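Long-range contacts in Lmo1499 protein (Listeria monocytogenes, PDB 4IIW), which probably acts as a lytic endotransglycosylase that cuts nascent peptidoglycan strands from within and so ends their elongation: residues Gly116-Gln121 with Pro171-Leu176; Leu223-Ile228 with Asn290-Gly295; Phe246-Ala251 with Asp315-Leu320; Pro260-Ala265 with Asn285-Asn290. One frame throughout, in Å; residues are numbered along the deposited sequence.

Contact 1. Residues Gly116-Gln121 with Pro171-Leu176; sequences GYTLDQ and PLEGYL
E173 OE2 accepts the backbone N-H of L119 at 2.8 Å. The donor arrives on the syn side of the carboxylate, 19° out of its plane, and the bond is bent, with an N-H...O angle of 139°. The other oxygen of the same group, E173 OE1, is hydrogen-bonded to the hydroxyl of Y264, so both oxygens have a partner. CG of E173 stands anti to its backbone N (chi1 -168°), and the chain then bends at chi2. This bend carries the carboxylate to the first turn of helix 119-129.

T118 is the N-cap residue of that helix and forms a capping box with Q121. T118 N donates to Q121 OE1 at 3.1 Å, and Q121 N returns a weak bond to T118 OG1.

L119 supplies most of the packing. Its methyls lie against the backbone of L172 and E173 and against L176. Its side chain runs antiparallel alongside that of E173, with L119 CD1 3.6 Å from E173 N. L119 CD2 rests 3.6 Å from L172 O and 3.7 Å from L176 CD2, and the two leucine side chains lie perpendicular. The facing loop holds its shape through a type II turn from L172 to Y175, closed by Y175 N to L172 O at 2.8 Å. G174 takes the positive phi that the turn needs.

The E173 carboxylate thus meets a helix N-terminus that already has its own cap. The partial positive charge expected there may help to stabilise a negative charge on E173 despite its burial.

Contact 2. Residues Leu223-Ile228 with Asn290-Gly295; sequences LTMSSI and NGLPPG
T224 meets the loop first. Its CG2 is anti to the backbone N, which sends the methyl to P293 CD at 3.7 Å and to L292 CB at 3.9 Å. Its OG1 lies against the backbone of G295, 3.5 Å from G295 CA, and is hydrogen-bonded to the carbonyl of H220 one turn back. Next comes selenomethionine M225. Its side chain starts away from the loop, yet the terminal CE still comes to 4.1 Å from L292 CD2. S227 makes no close contact with the loop segment itself. S227 OG donates to T224 O at 2.6 Å, and the same carbonyl also receives I228 N. S227 OG is bonded to I297 N as well, which ties the helix to the chain just beyond G295. I228 closes the row. I228 CD1 is 3.6 Å from L292 CD2, and the two side chains run roughly perpendicular. L292 therefore lies across the face of the helix formed by T224, M225 and I228.

This patch joins helix 219-232 to the loop that leads into helix 302-309. M225 continues the packing onto F246, Y247 and L250 of helix 239-251, and P293 touches T261 of helix 259-265.

Contact 3. Residues Phe246-Ala251 with Asp315-Leu320; sequences FYNRLA and DYLYFL
R249 leaves its helix with CG anti to the carbonyl carbon (chi1 -68°), and its chain then runs extended. This carries the guanidinium out to L317. On the other segment, CG of F319 sits between the backbone N and the carbonyl carbon (chi1 65°), which directs the ring to F246. R249 NE and NH2 both grip the single atom L317 O, side-on. The NE bond is 2.7 Å long and the NH2 bond 2.9 Å. The oxygen lies in the guanidinium plane. NE approaches nearly in line with the carbonyl. R249 NH1 is taken by R255 O and Q257 OE1, so NE, NH1 and NH2 all have partners and the rotation of the group is fixed. NH2 also reaches the ring of Y318, whose plane stands steeply to the guanidinium.

The carbonyl of L317 comes just before strand 318-321, which pairs antiparallel with 328-331 as a beta hairpin. Helix 239-251 thus binds the backbone that enters the hairpin.

N248 binds the preceding carbonyl, but with one nitrogen. Its ND2 donates to Y316 O at 2.8 Å, with the donor tilted from the carbonyl plane, and also to S314 O. L317 CD2 lies against N248 CB.

One turn back on the helix, F246 receives the edge of the F319 ring on its face, in an offset edge-to-face pair. The centroids are 5.6 Å apart and the planes meet at 85°. F319 CZ approaches F246 CZ to 3.8 Å. F319 also touches E232, predicted to be important for catalysis, while F246 packs on I228 of helix 219-232.

Contact 4. Residues Pro260-Ala265 with Asn285-Asn290; sequences PTVLYA and NTYKNN
V262, T261 and N285 bury the most surface here. The side chains of V262 and N285 extend together in one direction, with V262 CG2 3.5 Å from N285 OD1. The same methyl meets Y287 CD1 at 3.5 Å, and the valine stands square to the tyrosine side chain.

N285 shapes the loop. Its CG is anti to the backbone N (chi1 -178°), and OD1 accepts Y287 N at 2.8 Å in an Asx turn. This donor stands above the carbonyl plane, 42° out of it. The other end of the amide, ND2, is bonded to the carbonyls of L278 and V280, so the amide is held at both ends. The backbone oxygen of N285 is shared too: K288 N and N289 ND2 reach it from opposite faces of its plane, each at 3.1 Å.

T261 provides the polar link. T286 OG1 donates to T261 OG1 at 2.6 Å, and the two side chains meet nearly at 90°. Each hydroxyl has a further partner in T258: T261 OG1 is bonded to T258 O, and T286 OG1 to T258 N. The pair therefore continues a small network at the start of the helix.

The contact joins helix 259-265 to the loop that follows helix 275-278. V262 also touches D277 and Y287 touches L278 of that helix, while the Y287 hydroxyl is bonded to D259. On the side of helix 219-232, P260 touches K231 and E232.

Contacts 2, 3 and 4 lie on the same side of the chain's centre and each come near E232, predicted to be important for catalysis. The side chain of E232 is about 4 Å from the side chain of F319, about 6 Å from that of I228 and about 7 Å from that of Y287. Contacts 2 and 4 have centres about 10 Å apart and share N290. They meet where I228 CG2 packs on T261 CG2 at 3.8 Å. Contact 2 reaches contact 3 through the neighbouring helices 219-232 and 239-251. Contact 1 comes earlier in the chain, away from E232. It touches contact 2 at Y175 CE2 and L223 CD1 (3.7 Å), and contact 4 through Y264.

Contact 1. Residues Gly116-Gln121 with Pro171-Leu176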
loop_
_atom_site.group_PDB
_atom_site.type_symbol
_atom_site.label_atom_id
_atom_site.label_comp_id
_atom_site.label_asym_id
_atom_site.label_seq_id
_atom_site.Cartn_x
_atom_site.Cartn_y
_atom_site.Cartn_z
ATOM N N GLY B 116 4.791 45.948 -21.523
ATOM C CA GLY B 116 6.104 45.634 -20.960
ATOM C C GLY B 116 6.639 44.270 -21.338
ATOM O O GLY B 116 7.614 43.803 -20.753
ATOM N N TYR B 117 6.004 43.648 -22.323
ATOM C CA TYR B 117 6.406 42.343 -22.801
ATOM C C TYR B 117 7.329 42.411 -24.008
ATOM O O TYR B 117 7.156 43.245 -24.896
ATOM C CB TYR B 117 5.177 41.494 -23.159
ATOM C CG TYR B 117 4.730 40.559 -22.072
ATOM C CD1 TYR B 117 4.682 40.981 -20.753
ATOM C CD2 TYR B 117 4.297 39.261 -22.370
ATOM C CE1 TYR B 117 4.264 40.124 -19.735
ATOM C CE2 TYR B 117 3.866 38.388 -21.349
ATOM C CZ TYR B 117 3.858 38.836 -20.033
ATOM O OH TYR B 117 3.452 38.031 -18.993
ATOM N N THR B 118 8.298 41.499 -24.020
ATOM C CA THR B 118 9.255 41.345 -25.106
ATOM C C THR B 118 8.720 40.306 -26.065
ATOM O O THR B 118 7.774 39.586 -25.745
ATOM C CB THR B 118 10.562 40.795 -24.575
ATOM O OG1 THR B 118 10.357 39.447 -24.096
ATOM C CG2 THR B 118 11.080 41.671 -23.437
ATOM N N LEU B 119 9.337 40.182 -27.229
ATOM C CA LEU B 119 8.879 39.178 -28.208
ATOM C C LEU B 119 8.982 37.757 -27.628
ATOM O O LEU B 119 8.168 36.901 -27.936
ATOM C CB LEU B 119 9.672 39.256 -29.520
ATOM C CG LEU B 119 9.676 40.560 -30.329
ATOM C CD1 LEU B 119 10.541 40.364 -31.582
ATOM C CD2 LEU B 119 8.279 41.017 -30.715
ATOM N N ASP B 120 9.964 37.507 -26.772
ATOM C CA ASP B 120 10.119 36.157 -26.206
ATOM C C ASP B 120 8.880 35.779 -25.370
ATOM O O ASP B 120 8.357 34.671 -25.479
ATOM C CB ASP B 120 11.386 36.039 -25.347
ATOM C CG ASP B 120 11.959 34.632 -25.357
ATOM O OD1 ASP B 120 12.606 34.283 -26.377
ATOM O OD2 ASP B 120 11.799 33.887 -24.357
ATOM N N GLN B 121 8.424 36.729 -24.558
ATOM C CA GLN B 121 7.268 36.529 -23.681
ATOM C C GLN B 121 5.974 36.426 -24.485
ATOM O O GLN B 121 5.070 35.659 -24.130
ATOM C CB GLN B 121 7.187 37.660 -22.645
ATOM C CG GLN B 121 8.376 37.698 -21.694
ATOM C CD GLN B 121 8.437 38.948 -20.818
ATOM O OE1 GLN B 121 8.219 40.061 -21.278
ATOM N NE2 GLN B 121 8.793 38.759 -19.558
ATOM N N PRO B 171 14.074 42.659 -35.021
ATOM C CA PRO B 171 13.423 43.726 -35.769
ATOM C C PRO B 171 12.051 44.220 -35.276
ATOM O O PRO B 171 11.846 45.423 -35.213
ATOM C CB PRO B 171 13.314 43.133 -37.164
ATOM C CG PRO B 171 14.497 42.245 -37.254
ATOM C CD PRO B 171 14.623 41.629 -35.918
ATOM N N LEU B 172 11.143 43.313 -34.917
ATOM C CA LEU B 172 9.781 43.708 -34.516
ATOM C C LEU B 172 9.613 43.934 -33.016
ATOM O O LEU B 172 8.490 44.121 -32.519
ATOM C CB LEU B 172 8.754 42.687 -35.036
ATOM C CG LEU B 172 8.722 42.531 -36.570
ATOM C CD1 LEU B 172 7.839 41.367 -36.985
ATOM C CD2 LEU B 172 8.238 43.795 -37.256
ATOM N N GLU B 173 10.712 43.939 -32.280
ATOM C CA GLU B 173 10.622 44.178 -30.843
ATOM C C GLU B 173 9.911 45.509 -30.679
ATOM O O GLU B 173 10.310 46.498 -31.268
ATOM C CB GLU B 173 12.012 44.216 -30.204
ATOM C CG GLU B 173 11.981 44.179 -28.698
ATOM C CD GLU B 173 11.633 42.797 -28.140
ATOM O OE1 GLU B 173 12.465 41.863 -28.251
ATOM O OE2 GLU B 173 10.542 42.656 -27.553
ATOM N N GLY B 174 8.822 45.513 -29.936
ATOM C CA GLY B 174 8.044 46.731 -29.676
ATOM C C GLY B 174 6.882 46.995 -30.618
ATOM O O GLY B 174 6.034 47.848 -30.344
ATOM N N TYR B 175 6.821 46.253 -31.720
ATOM C CA TYR B 175 5.778 46.460 -32.736
ATOM C C TYR B 175 4.535 45.563 -32.626
ATOM O O TYR B 175 3.609 45.689 -33.405
ATOM C CB TYR B 175 6.399 46.363 -34.118
ATOM C CG TYR B 175 7.293 47.523 -34.445
ATOM C CD1 TYR B 175 8.629 47.546 -34.047
ATOM C CD2 TYR B 175 6.812 48.602 -35.164
ATOM C CE1 TYR B 175 9.456 48.625 -34.366
ATOM C CE2 TYR B 175 7.632 49.684 -35.485
ATOM C CZ TYR B 175 8.949 49.691 -35.092
ATOM O OH TYR B 175 9.740 50.781 -35.431
ATOM N N LEU B 176 4.510 44.676 -31.643
ATOM C CA LEU B 176 3.338 43.825 -31.387
ATOM C C LEU B 176 2.561 44.450 -30.215
ATOM O O LEU B 176 2.969 44.361 -29.065
ATOM C CB LEU B 176 3.783 42.396 -31.087
ATOM C CG LEU B 176 4.312 41.614 -32.300
ATOM C CD1 LEU B 176 5.347 42.367 -33.074
ATOM C CD2 LEU B 176 4.848 40.267 -31.843
#

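Contact 2. Residues Leu223-Ile228 with Asn290-Gly295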
loop_
_atom_site.group_PDB
_atom_site.type_symbol
_atom_site.label_atom_id
_atom_site.label_comp_id
_atom_site.label_asym_id
_atom_site.label_seq_id
_atom_site.Cartn_x
_atom_site.Cartn_y
_atom_site.Cartn_z
ATOM N N LEU B 223 8.606 54.514 -30.280
ATOM C CA LEU B 223 8.388 53.269 -29.558
ATOM C C LEU B 223 9.575 52.905 -28.688
ATOM O O LEU B 223 9.411 52.205 -27.688
ATOM C CB LEU B 223 8.037 52.126 -30.520
ATOM C CG LEU B 223 6.723 52.361 -31.277
ATOM C CD1 LEU B 223 6.506 51.276 -32.315
ATOM C CD2 LEU B 223 5.575 52.418 -30.295
ATOM N N THR B 224 10.763 53.393 -29.036
ATOM C CA THR B 224 11.939 53.121 -28.224
ATOM C C THR B 224 11.800 53.833 -26.869
ATOM O O THR B 224 11.930 53.195 -25.791
ATOM C CB THR B 224 13.209 53.537 -28.942
ATOM O OG1 THR B 224 13.340 52.760 -30.143
ATOM C CG2 THR B 224 14.424 53.308 -28.057
HETATM N N MSE B 225 11.528 55.142 -26.910
HETATM C CA MSE B 225 11.307 55.900 -25.664
HETATM C C MSE B 225 10.208 55.323 -24.864
HETATM O O MSE B 225 10.327 55.181 -23.661
HETATM C CB MSE B 225 10.918 57.358 -25.900
HETATM C CG MSE B 225 11.967 58.311 -25.523
HETATM SE SE MSE B 225 12.402 58.297 -23.621
HETATM C CE MSE B 225 13.818 59.591 -23.886
ATOM N N SER B 226 9.102 55.048 -25.528
ATOM C CA SER B 226 7.959 54.501 -24.834
ATOM C C SER B 226 8.372 53.277 -24.037
ATOM O O SER B 226 8.017 53.179 -22.874
ATOM C CB SER B 226 6.838 54.156 -25.815
ATOM O OG SER B 226 6.363 55.331 -26.437
ATOM N N SER B 227 9.164 52.387 -24.640
ATOM C CA SER B 227 9.556 51.144 -23.967
ATOM C C SER B 227 10.461 51.334 -22.751
ATOM O O SER B 227 10.271 50.659 -21.725
ATOM C CB SER B 227 10.223 50.158 -24.935
ATOM O OG SER B 227 11.441 50.675 -25.405
ATOM N N ILE B 228 11.456 52.219 -22.853
ATOM C CA ILE B 228 12.344 52.426 -21.715
ATOM C C ILE B 228 11.547 53.086 -20.592
ATOM O O ILE B 228 11.849 52.872 -19.407
ATOM C CB ILE B 228 13.645 53.181 -22.065
ATOM C CG1 ILE B 228 13.400 54.619 -22.468
ATOM C CG2 ILE B 228 14.366 52.489 -23.195
ATOM C CD1 ILE B 228 14.703 55.365 -22.779
ATOM N N ASN B 290 25.849 56.282 -25.509
ATOM C CA ASN B 290 24.967 57.431 -25.403
ATOM C C ASN B 290 23.761 57.242 -26.324
ATOM O O ASN B 290 23.761 56.362 -27.189
ATOM C CB ASN B 290 25.696 58.721 -25.735
ATOM C CG ASN B 290 26.746 59.080 -24.694
ATOM O OD1 ASN B 290 27.891 58.613 -24.745
ATOM N ND2 ASN B 290 26.366 59.946 -23.761
ATOM N N GLY B 291 22.721 58.046 -26.122
ATOM C CA GLY B 291 21.524 57.978 -26.962
ATOM C C GLY B 291 20.553 56.898 -26.529
ATOM O O GLY B 291 20.691 56.298 -25.465
ATOM N N LEU B 292 19.523 56.695 -27.336
ATOM C CA LEU B 292 18.566 55.639 -27.086
ATOM C C LEU B 292 19.174 54.363 -27.631
ATOM O O LEU B 292 20.097 54.417 -28.447
ATOM C CB LEU B 292 17.260 55.909 -27.835
ATOM C CG LEU B 292 16.339 57.011 -27.332
ATOM C CD1 LEU B 292 15.153 57.166 -28.282
ATOM C CD2 LEU B 292 15.868 56.689 -25.928
ATOM N N PRO B 293 18.656 53.205 -27.200
ATOM C CA PRO B 293 19.143 51.967 -27.803
ATOM C C PRO B 293 18.672 51.910 -29.267
ATOM O O PRO B 293 17.837 52.721 -29.671
ATOM C CB PRO B 293 18.490 50.866 -26.976
ATOM C CG PRO B 293 17.629 51.540 -25.952
ATOM C CD PRO B 293 17.583 52.997 -26.224
ATOM N N PRO B 294 19.186 50.957 -30.051
ATOM C CA PRO B 294 18.849 50.825 -31.477
ATOM C C PRO B 294 17.368 50.574 -31.786
ATOM O O PRO B 294 16.941 50.745 -32.923
ATOM C CB PRO B 294 19.682 49.610 -31.939
ATOM C CG PRO B 294 20.653 49.346 -30.866
ATOM C CD PRO B 294 20.059 49.869 -29.591
ATOM N N GLY B 295 16.618 50.119 -30.793
ATOM C CA GLY B 295 15.194 49.866 -30.935
ATOM C C GLY B 295 14.566 49.677 -29.561
ATOM O O GLY B 295 15.257 49.738 -28.543
#

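Contact 3. Residues Phe246-Ala251 with Asp315-Leu320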
loop_
_atom_site.group_PDB
_atom_site.type_symbol
_atom_site.label_atom_id
_atom_site.label_comp_id
_atom_site.label_asym_id
_atom_site.label_seq_id
_atom_site.Cartn_x
_atom_site.Cartn_y
_atom_site.Cartn_z
ATOM N N PHE B 246 14.798 61.356 -19.036
ATOM C CA PHE B 246 15.486 60.813 -20.187
ATOM C C PHE B 246 15.753 61.877 -21.237
ATOM O O PHE B 246 16.877 61.989 -21.722
ATOM C CB PHE B 246 14.752 59.626 -20.781
ATOM C CG PHE B 246 14.755 58.401 -19.897
ATOM C CD1 PHE B 246 15.915 57.986 -19.255
ATOM C CD2 PHE B 246 13.624 57.609 -19.780
ATOM C CE1 PHE B 246 15.929 56.846 -18.463
ATOM C CE2 PHE B 246 13.640 56.466 -19.007
ATOM C CZ PHE B 246 14.803 56.089 -18.343
ATOM N N TYR B 247 14.754 62.674 -21.582
ATOM C CA TYR B 247 15.005 63.725 -22.558
ATOM C C TYR B 247 16.108 64.672 -22.049
ATOM O O TYR B 247 17.025 65.032 -22.799
ATOM C CB TYR B 247 13.723 64.470 -22.956
ATOM C CG TYR B 247 12.830 63.653 -23.884
ATOM C CD1 TYR B 247 13.236 63.355 -25.184
ATOM C CD2 TYR B 247 11.578 63.195 -23.474
ATOM C CE1 TYR B 247 12.430 62.603 -26.044
ATOM C CE2 TYR B 247 10.758 62.452 -24.331
ATOM C CZ TYR B 247 11.197 62.159 -25.612
ATOM O OH TYR B 247 10.405 61.420 -26.469
ATOM N N ASN B 248 16.050 65.035 -20.773
ATOM C CA ASN B 248 17.051 65.925 -20.205
ATOM C C ASN B 248 18.439 65.346 -20.375
ATOM O O ASN B 248 19.359 66.049 -20.814
ATOM C CB ASN B 248 16.785 66.209 -18.728
ATOM C CG ASN B 248 15.586 67.105 -18.508
ATOM O OD1 ASN B 248 15.028 67.653 -19.450
ATOM N ND2 ASN B 248 15.200 67.278 -17.249
ATOM N N ARG B 249 18.594 64.066 -20.047
ATOM C CA ARG B 249 19.899 63.405 -20.179
ATOM C C ARG B 249 20.361 63.403 -21.632
ATOM O O ARG B 249 21.535 63.664 -21.953
ATOM C CB ARG B 249 19.847 61.965 -19.663
ATOM C CG ARG B 249 19.662 61.864 -18.165
ATOM C CD ARG B 249 20.073 60.499 -17.640
ATOM N NE ARG B 249 20.190 60.504 -16.182
ATOM C CZ ARG B 249 20.885 59.612 -15.471
ATOM N NH1 ARG B 249 21.556 58.630 -16.070
ATOM N NH2 ARG B 249 20.934 59.720 -14.149
ATOM N N LEU B 250 19.407 63.117 -22.502
ATOM C CA LEU B 250 19.653 63.027 -23.915
ATOM C C LEU B 250 20.180 64.383 -24.425
ATOM O O LEU B 250 21.217 64.438 -25.099
ATOM C CB LEU B 250 18.345 62.610 -24.587
ATOM C CG LEU B 250 18.356 61.659 -25.768
ATOM C CD1 LEU B 250 19.225 60.462 -25.466
ATOM C CD2 LEU B 250 16.913 61.223 -26.066
ATOM N N ALA B 251 19.504 65.472 -24.056
ATOM C CA ALA B 251 19.903 66.822 -24.489
ATOM C C ALA B 251 21.237 67.277 -23.888
ATOM O O ALA B 251 21.900 68.143 -24.449
ATOM C CB ALA B 251 18.817 67.845 -24.144
ATOM N N ASP B 315 13.774 70.072 -14.493
ATOM C CA ASP B 315 15.225 70.040 -14.318
ATOM C C ASP B 315 15.731 68.737 -13.687
ATOM O O ASP B 315 16.868 68.673 -13.225
ATOM C CB ASP B 315 15.645 71.218 -13.433
ATOM C CG ASP B 315 15.276 72.553 -14.036
ATOM O OD1 ASP B 315 15.414 72.702 -15.268
ATOM O OD2 ASP B 315 14.867 73.460 -13.276
ATOM N N TYR B 316 14.910 67.694 -13.674
ATOM C CA TYR B 316 15.325 66.440 -13.052
ATOM C C TYR B 316 16.199 65.622 -14.000
ATOM O O TYR B 316 15.927 65.538 -15.188
ATOM C CB TYR B 316 14.107 65.641 -12.561
ATOM C CG TYR B 316 13.248 66.414 -11.564
ATOM C CD1 TYR B 316 13.712 66.688 -10.275
ATOM C CD2 TYR B 316 11.971 66.859 -11.907
ATOM C CE1 TYR B 316 12.933 67.395 -9.363
ATOM C CE2 TYR B 316 11.181 67.568 -10.994
ATOM C CZ TYR B 316 11.669 67.832 -9.728
ATOM O OH TYR B 316 10.890 68.531 -8.828
ATOM N N LEU B 317 17.271 65.055 -13.459
ATOM C CA LEU B 317 18.214 64.248 -14.229
ATOM C C LEU B 317 18.421 62.853 -13.626
ATOM O O LEU B 317 19.126 62.029 -14.213
ATOM C CB LEU B 317 19.569 64.963 -14.309
ATOM C CG LEU B 317 19.599 66.338 -14.991
ATOM C CD1 LEU B 317 20.978 66.972 -14.896
ATOM C CD2 LEU B 317 19.181 66.202 -16.433
ATOM N N TYR B 318 17.830 62.594 -12.458
ATOM C CA TYR B 318 17.947 61.289 -11.793
ATOM C C TYR B 318 16.598 60.843 -11.209
ATOM O O TYR B 318 15.726 61.663 -10.927
ATOM C CB TYR B 318 18.976 61.355 -10.659
ATOM C CG TYR B 318 20.351 61.828 -11.071
ATOM C CD1 TYR B 318 21.349 60.923 -11.428
ATOM C CD2 TYR B 318 20.662 63.188 -11.089
ATOM C CE1 TYR B 318 22.612 61.359 -11.814
ATOM C CE2 TYR B 318 21.922 63.636 -11.467
ATOM C CZ TYR B 318 22.890 62.721 -11.829
ATOM O OH TYR B 318 24.132 63.179 -12.204
ATOM N N PHE B 319 16.425 59.542 -11.031
ATOM C CA PHE B 319 15.214 59.036 -10.408
ATOM C C PHE B 319 15.493 57.709 -9.745
ATOM O O PHE B 319 16.339 56.945 -10.203
ATOM C CB PHE B 319 14.052 58.926 -11.406
ATOM C CG PHE B 319 14.265 57.924 -12.515
ATOM C CD1 PHE B 319 13.896 56.596 -12.351
ATOM C CD2 PHE B 319 14.790 58.319 -13.737
ATOM C CE1 PHE B 319 14.069 55.672 -13.378
ATOM C CE2 PHE B 319 14.968 57.404 -14.761
ATOM C CZ PHE B 319 14.604 56.075 -14.580
ATOM N N LEU B 320 14.797 57.462 -8.642
ATOM C CA LEU B 320 14.946 56.218 -7.905
ATOM C C LEU B 320 13.608 55.790 -7.316
ATOM O O LEU B 320 12.909 56.593 -6.695
ATOM C CB LEU B 320 15.975 56.371 -6.785
ATOM C CG LEU B 320 16.326 55.080 -6.034
ATOM C CD1 LEU B 320 16.899 54.034 -6.993
ATOM C CD2 LEU B 320 17.304 55.376 -4.903
#

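Contact 4. Residues Pro260-Ala265 with Asn285-Asn290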
loop_
_atom_site.group_PDB
_atom_site.type_symbol
_atom_site.label_atom_id
_atom_site.label_comp_id
_atom_site.label_asym_id
_atom_site.label_seq_id
_atom_site.Cartn_x
_atom_site.Cartn_y
_atom_site.Cartn_z
ATOM N N PRO B 260 16.680 48.145 -17.330
ATOM C CA PRO B 260 15.933 47.307 -18.242
ATOM C C PRO B 260 16.605 47.124 -19.601
ATOM O O PRO B 260 16.436 46.060 -20.219
ATOM C CB PRO B 260 14.610 48.058 -18.388
ATOM C CG PRO B 260 14.409 48.694 -17.088
ATOM C CD PRO B 260 15.801 49.117 -16.646
ATOM N N THR B 261 17.344 48.134 -20.075
ATOM C CA THR B 261 18.011 48.003 -21.371
ATOM C C THR B 261 19.179 47.041 -21.236
ATOM O O THR B 261 19.494 46.314 -22.176
ATOM C CB THR B 261 18.467 49.359 -21.995
ATOM O OG1 THR B 261 19.501 49.969 -21.206
ATOM C CG2 THR B 261 17.274 50.307 -22.159
ATOM N N VAL B 262 19.818 47.035 -20.066
ATOM C CA VAL B 262 20.908 46.097 -19.812
ATOM C C VAL B 262 20.352 44.659 -19.781
ATOM O O VAL B 262 20.906 43.751 -20.407
ATOM C CB VAL B 262 21.645 46.420 -18.498
ATOM C CG1 VAL B 262 22.590 45.279 -18.116
ATOM C CG2 VAL B 262 22.389 47.731 -18.627
ATOM N N LEU B 263 19.248 44.463 -19.067
ATOM C CA LEU B 263 18.626 43.147 -18.984
ATOM C C LEU B 263 18.193 42.676 -20.370
ATOM O O LEU B 263 18.374 41.510 -20.719
ATOM C CB LEU B 263 17.425 43.155 -18.024
ATOM C CG LEU B 263 17.698 43.445 -16.541
ATOM C CD1 LEU B 263 16.395 43.462 -15.766
ATOM C CD2 LEU B 263 18.685 42.440 -15.924
ATOM N N TYR B 264 17.624 43.578 -21.163
ATOM C CA TYR B 264 17.206 43.210 -22.503
ATOM C C TYR B 264 18.426 42.833 -23.349
ATOM O O TYR B 264 18.358 41.908 -24.162
ATOM C CB TYR B 264 16.407 44.317 -23.168
ATOM C CG TYR B 264 15.964 43.931 -24.550
ATOM C CD1 TYR B 264 14.847 43.116 -24.739
ATOM C CD2 TYR B 264 16.671 44.353 -25.673
ATOM C CE1 TYR B 264 14.435 42.743 -26.013
ATOM C CE2 TYR B 264 16.269 43.981 -26.948
ATOM C CZ TYR B 264 15.152 43.180 -27.112
ATOM O OH TYR B 264 14.764 42.821 -28.367
ATOM N N ALA B 265 19.535 43.539 -23.146
ATOM C CA ALA B 265 20.783 43.248 -23.851
ATOM C C ALA B 265 21.199 41.794 -23.625
ATOM O O ALA B 265 21.640 41.117 -24.560
ATOM C CB ALA B 265 21.887 44.184 -23.384
ATOM N N ASN B 285 23.100 48.399 -24.352
ATOM C CA ASN B 285 23.589 48.789 -23.037
ATOM C C ASN B 285 23.728 50.307 -22.891
ATOM O O ASN B 285 24.732 50.907 -23.333
ATOM C CB ASN B 285 24.935 48.134 -22.785
ATOM C CG ASN B 285 25.481 48.460 -21.438
ATOM O OD1 ASN B 285 24.851 49.191 -20.675
ATOM N ND2 ASN B 285 26.665 47.923 -21.122
ATOM N N THR B 286 22.742 50.923 -22.239
ATOM C CA THR B 286 22.729 52.377 -22.064
ATOM C C THR B 286 23.676 52.884 -20.981
ATOM O O THR B 286 23.709 54.077 -20.699
ATOM C CB THR B 286 21.321 52.905 -21.820
ATOM O OG1 THR B 286 20.751 52.241 -20.679
ATOM C CG2 THR B 286 20.453 52.663 -23.063
ATOM N N TYR B 287 24.422 51.975 -20.359
ATOM C CA TYR B 287 25.472 52.357 -19.427
ATOM C C TYR B 287 26.767 52.591 -20.207
ATOM O O TYR B 287 27.622 53.359 -19.772
ATOM C CB TYR B 287 25.697 51.280 -18.370
ATOM C CG TYR B 287 24.714 51.332 -17.231
ATOM C CD1 TYR B 287 23.439 50.800 -17.361
ATOM C CD2 TYR B 287 25.067 51.909 -16.013
ATOM C CE1 TYR B 287 22.538 50.849 -16.316
ATOM C CE2 TYR B 287 24.176 51.957 -14.959
ATOM C CZ TYR B 287 22.910 51.428 -15.116
ATOM O OH TYR B 287 22.014 51.481 -14.073
ATOM N N LYS B 288 26.896 51.930 -21.361
ATOM C CA LYS B 288 28.093 52.039 -22.210
ATOM C C LYS B 288 27.930 52.828 -23.509
ATOM O O LYS B 288 28.888 53.033 -24.213
ATOM C CB LYS B 288 28.634 50.644 -22.550
ATOM C CG LYS B 288 29.382 49.993 -21.392
ATOM C CD LYS B 288 30.259 48.832 -21.865
ATOM C CE LYS B 288 31.179 48.327 -20.744
ATOM N NZ LYS B 288 32.165 49.339 -20.253
ATOM N N ASN B 289 26.726 53.270 -23.822
ATOM C CA ASN B 289 26.475 53.994 -25.068
ATOM C C ASN B 289 25.579 55.171 -24.832
ATOM O O ASN B 289 24.639 55.073 -24.038
ATOM C CB ASN B 289 25.758 53.075 -26.050
ATOM C CG ASN B 289 26.593 51.894 -26.457
ATOM O OD1 ASN B 289 27.562 52.041 -27.177
ATOM N ND2 ASN B 289 26.201 50.714 -26.022
ATOM N N ASN B 290 25.849 56.282 -25.509
ATOM C CA ASN B 290 24.967 57.431 -25.403
ATOM C C ASN B 290 23.761 57.242 -26.324
ATOM O O ASN B 290 23.761 56.362 -27.189
ATOM C CB ASN B 290 25.696 58.721 -25.735
ATOM C CG ASN B 290 26.746 59.080 -24.694
ATOM O OD1 ASN B 290 27.891 58.613 -24.745
ATOM N ND2 ASN B 290 26.366 59.946 -23.761
#